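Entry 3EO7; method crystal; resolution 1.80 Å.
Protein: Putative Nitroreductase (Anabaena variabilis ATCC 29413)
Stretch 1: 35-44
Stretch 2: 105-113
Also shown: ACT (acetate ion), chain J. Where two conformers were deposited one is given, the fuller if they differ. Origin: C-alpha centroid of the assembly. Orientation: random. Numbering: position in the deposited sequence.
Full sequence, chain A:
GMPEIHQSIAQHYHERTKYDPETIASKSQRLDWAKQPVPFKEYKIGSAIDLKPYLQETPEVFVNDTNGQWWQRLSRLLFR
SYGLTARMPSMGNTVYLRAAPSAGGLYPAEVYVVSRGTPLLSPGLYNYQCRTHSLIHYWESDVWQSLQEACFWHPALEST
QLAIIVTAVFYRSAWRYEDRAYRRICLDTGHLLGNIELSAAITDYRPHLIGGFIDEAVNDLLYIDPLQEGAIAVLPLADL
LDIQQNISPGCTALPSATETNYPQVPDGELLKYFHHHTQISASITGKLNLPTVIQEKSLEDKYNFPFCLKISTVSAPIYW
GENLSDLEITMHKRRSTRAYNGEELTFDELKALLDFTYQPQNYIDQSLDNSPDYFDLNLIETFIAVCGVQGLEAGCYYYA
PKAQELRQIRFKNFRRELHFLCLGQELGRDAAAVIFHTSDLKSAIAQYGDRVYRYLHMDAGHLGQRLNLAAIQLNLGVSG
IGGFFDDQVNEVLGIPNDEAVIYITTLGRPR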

# COMPACT_ATOMS: atom_id res chain seq x y z
N LYS A 35 -7.70 -17.24 19.64
CA LYS A 35 -6.72 -17.22 18.59
C LYS A 35 -6.33 -15.84 18.02
O LYS A 35 -5.65 -15.84 17.00
CB LYS A 35 -7.21 -18.07 17.40
CG LYS A 35 -6.96 -19.59 17.45
CD LYS A 35 -7.17 -20.13 16.00
CE LYS A 35 -6.74 -21.59 15.74
NZ LYS A 35 -6.87 -21.92 14.25
N GLN A 36 -6.74 -14.70 18.61
CA GLN A 36 -6.36 -13.40 18.00
C GLN A 36 -4.86 -13.38 17.97
O GLN A 36 -4.19 -13.62 18.97
CB GLN A 36 -6.85 -12.11 18.67
CG GLN A 36 -6.41 -10.86 17.82
CD GLN A 36 -6.82 -9.50 18.36
OE1 GLN A 36 -7.43 -9.41 19.42
NE2 GLN A 36 -6.51 -8.43 17.61
N PRO A 37 -4.31 -13.15 16.78
CA PRO A 37 -2.87 -13.15 16.63
C PRO A 37 -2.15 -12.01 17.32
O PRO A 37 -2.67 -10.89 17.47
CB PRO A 37 -2.69 -13.01 15.10
CG PRO A 37 -3.99 -13.28 14.51
CD PRO A 37 -5.02 -12.94 15.51
N VAL A 38 -0.90 -12.30 17.67
CA VAL A 38 0.04 -11.31 18.17
C VAL A 38 0.79 -10.91 16.88
O VAL A 38 1.37 -11.75 16.20
CB VAL A 38 1.00 -11.89 19.23
CG1 VAL A 38 2.04 -10.85 19.61
CG2 VAL A 38 0.19 -12.30 20.48
N PRO A 39 0.70 -9.63 16.50
CA PRO A 39 1.20 -9.22 15.19
C PRO A 39 2.70 -8.88 15.16
O PRO A 39 3.11 -7.86 14.60
CB PRO A 39 0.30 -8.02 14.87
CG PRO A 39 0.12 -7.38 16.19
CD PRO A 39 0.10 -8.50 17.22
N PHE A 40 3.50 -9.73 15.79
CA PHE A 40 4.94 -9.56 15.79
C PHE A 40 5.54 -10.96 15.70
O PHE A 40 4.94 -11.91 16.22
CB PHE A 40 5.43 -8.92 17.11
CG PHE A 40 4.66 -7.69 17.54
CD1 PHE A 40 4.89 -6.45 16.93
CD2 PHE A 40 3.71 -7.77 18.54
CE1 PHE A 40 4.20 -5.31 17.35
CE2 PHE A 40 3.01 -6.65 18.94
CZ PHE A 40 3.25 -5.42 18.32
N LYS A 41 6.73 -11.09 15.13
CA LYS A 41 7.43 -12.38 15.10
C LYS A 41 8.47 -12.47 16.22
O LYS A 41 9.15 -11.50 16.54
CB LYS A 41 8.13 -12.63 13.77
CG LYS A 41 7.18 -12.76 12.58
CD LYS A 41 7.85 -13.24 11.31
CE LYS A 41 8.42 -14.65 11.37
NZ LYS A 41 8.78 -15.19 10.02
N GLU A 42 8.59 -13.67 16.80
CA GLU A 42 9.58 -13.95 17.84
C GLU A 42 10.73 -14.76 17.27
O GLU A 42 10.52 -15.66 16.46
CB GLU A 42 8.96 -14.79 18.96
CG GLU A 42 7.71 -14.22 19.54
CD GLU A 42 7.95 -12.96 20.34
OE1 GLU A 42 9.13 -12.54 20.48
OE2 GLU A 42 6.95 -12.41 20.84
N TYR A 43 11.94 -14.41 17.67
CA TYR A 43 13.14 -15.16 17.28
C TYR A 43 13.87 -15.62 18.54
O TYR A 43 14.07 -14.85 19.47
CB TYR A 43 14.03 -14.35 16.38
CG TYR A 43 13.42 -14.14 15.04
CD1 TYR A 43 12.52 -13.10 14.83
CD2 TYR A 43 13.71 -14.99 13.97
CE1 TYR A 43 11.95 -12.91 13.62
CE2 TYR A 43 13.13 -14.79 12.75
CZ TYR A 43 12.23 -13.75 12.60
OH TYR A 43 11.67 -13.55 11.38
N LYS A 44 14.18 -16.89 18.59
CA LYS A 44 14.86 -17.45 19.75
C LYS A 44 16.36 -17.44 19.47
O LYS A 44 17.15 -17.48 20.39
CB LYS A 44 14.35 -18.87 20.05
N GLY A 105 -6.55 -2.94 12.15
CA GLY A 105 -5.40 -2.84 13.05
C GLY A 105 -4.77 -4.22 13.24
O GLY A 105 -4.37 -4.57 14.34
N LEU A 106 -4.64 -4.97 12.16
CA LEU A 106 -4.18 -6.37 12.20
C LEU A 106 -2.72 -6.61 11.80
O LEU A 106 -2.12 -7.62 12.18
CB LEU A 106 -5.14 -7.24 11.37
CG LEU A 106 -6.58 -7.25 11.92
CD1 LEU A 106 -7.52 -7.98 10.95
CD2 LEU A 106 -6.65 -7.78 13.35
N TYR A 107 -2.14 -5.70 11.03
CA TYR A 107 -0.72 -5.71 10.67
C TYR A 107 -0.19 -7.00 10.06
O TYR A 107 0.78 -7.59 10.57
CB TYR A 107 0.16 -5.25 11.87
CG TYR A 107 -0.39 -3.97 12.38
CD1 TYR A 107 -0.29 -2.81 11.63
CD2 TYR A 107 -1.13 -3.93 13.56
CE1 TYR A 107 -0.87 -1.61 12.07
CE2 TYR A 107 -1.70 -2.75 13.99
CZ TYR A 107 -1.58 -1.59 13.24
OH TYR A 107 -2.21 -0.43 13.66
N PRO A 108 -0.78 -7.42 8.93
CA PRO A 108 -0.30 -8.62 8.23
C PRO A 108 1.14 -8.50 7.71
O PRO A 108 1.85 -9.50 7.63
CB PRO A 108 -1.30 -8.76 7.06
CG PRO A 108 -1.77 -7.34 6.81
CD PRO A 108 -1.89 -6.77 8.21
N ALA A 109 1.60 -7.28 7.41
CA ALA A 109 2.94 -7.11 6.83
C ALA A 109 4.07 -7.30 7.83
O ALA A 109 3.95 -6.92 9.01
CB ALA A 109 3.06 -5.73 6.13
N GLU A 110 5.15 -7.94 7.35
CA GLU A 110 6.39 -8.08 8.10
C GLU A 110 7.49 -7.53 7.20
O GLU A 110 7.48 -7.76 5.98
CB GLU A 110 6.74 -9.56 8.43
CG GLU A 110 6.06 -10.04 9.66
CD GLU A 110 6.60 -9.38 10.91
OE1 GLU A 110 7.85 -9.28 11.11
OE2 GLU A 110 5.75 -9.02 11.75
N VAL A 111 8.41 -6.81 7.83
CA VAL A 111 9.53 -6.19 7.15
C VAL A 111 10.81 -6.93 7.47
O VAL A 111 11.17 -7.10 8.64
CB VAL A 111 9.65 -4.70 7.53
CG1 VAL A 111 10.97 -4.08 6.97
CG2 VAL A 111 8.39 -3.91 7.04
N TYR A 112 11.51 -7.32 6.41
CA TYR A 112 12.81 -7.93 6.52
C TYR A 112 13.85 -7.06 5.82
O TYR A 112 13.53 -6.37 4.87
CB TYR A 112 12.83 -9.29 5.85
CG TYR A 112 11.92 -10.28 6.52
CD1 TYR A 112 10.57 -10.33 6.21
CD2 TYR A 112 12.41 -11.15 7.47
CE1 TYR A 112 9.71 -11.21 6.85
CE2 TYR A 112 11.58 -12.05 8.13
CZ TYR A 112 10.24 -12.09 7.81
OH TYR A 112 9.43 -12.99 8.46
N VAL A 113 15.09 -7.13 6.29
CA VAL A 113 16.20 -6.52 5.60
C VAL A 113 17.17 -7.64 5.22
O VAL A 113 17.53 -8.50 6.06
CB VAL A 113 16.95 -5.48 6.45
CG1 VAL A 113 18.22 -5.00 5.74
CG2 VAL A 113 16.05 -4.27 6.78
C ACT J . 12.69 -11.73 19.84
O ACT J . 12.14 -11.15 18.87
OXT ACT J . 11.93 -12.43 20.56
CH3 ACT J . 14.15 -11.65 20.14
O HOH W 1 5.48 -6.80 12.81
O HOH W 2 8.44 -9.04 13.68

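The contact is modest, 331 Å² summed over both sides, and side chains and waters carry it: no backbone hydrogen bond joins residues 35-44, which form no regular helix or strand, to the strand 109-113. The two segments nevertheless run in nearly the same direction, 16° apart from end to end.

The one direct hydrogen bond across the contact runs from K41 NZ to Y112 OH, 2.8 Å. K41 points its CA-CB bond toward the strand, and its chi angles (m, t, p, t) describe a chain that is bent at chi3 rather than fully extended. On the way K41 CG passes 3.8 Å from E110 CD, so the methylene part packs against the carboxylate carbon while the ammonium goes on to the phenol. Y112 starts sideways, but its ring (chi1 -64°, chi2 84°) carries the hydroxyl to the lysine. K41 NZ lies near the ring plane, at the edge, as befits a bond to the hydroxyl rather than to the ring face. Y43 OH also meets that edge, 3.6 Å from Y112 CE2.

E110 is buried, and its carboxylate reaches the other stretch through water. With chi1 and chi2 both m, it turns its two oxygens to different waters: one water lies 2.5 Å from E110 OE2 and 3.2 Å from P39 O, while the other lies 2.6 Å from E110 OE1 and accepts from K41 N (3.0 Å). The carboxylate thus engages backbone polar groups that the strand's own backbone does not reach.

At the other end, P39 supplies a compact apolar surface. P39 CB lies 4.1 Å from Y107 CB and 3.6 Å from L106 O. Y107 directs its CA-CB bond toward P39, but chi1 of -50° leads the ring away, leaving the CB to make the contact.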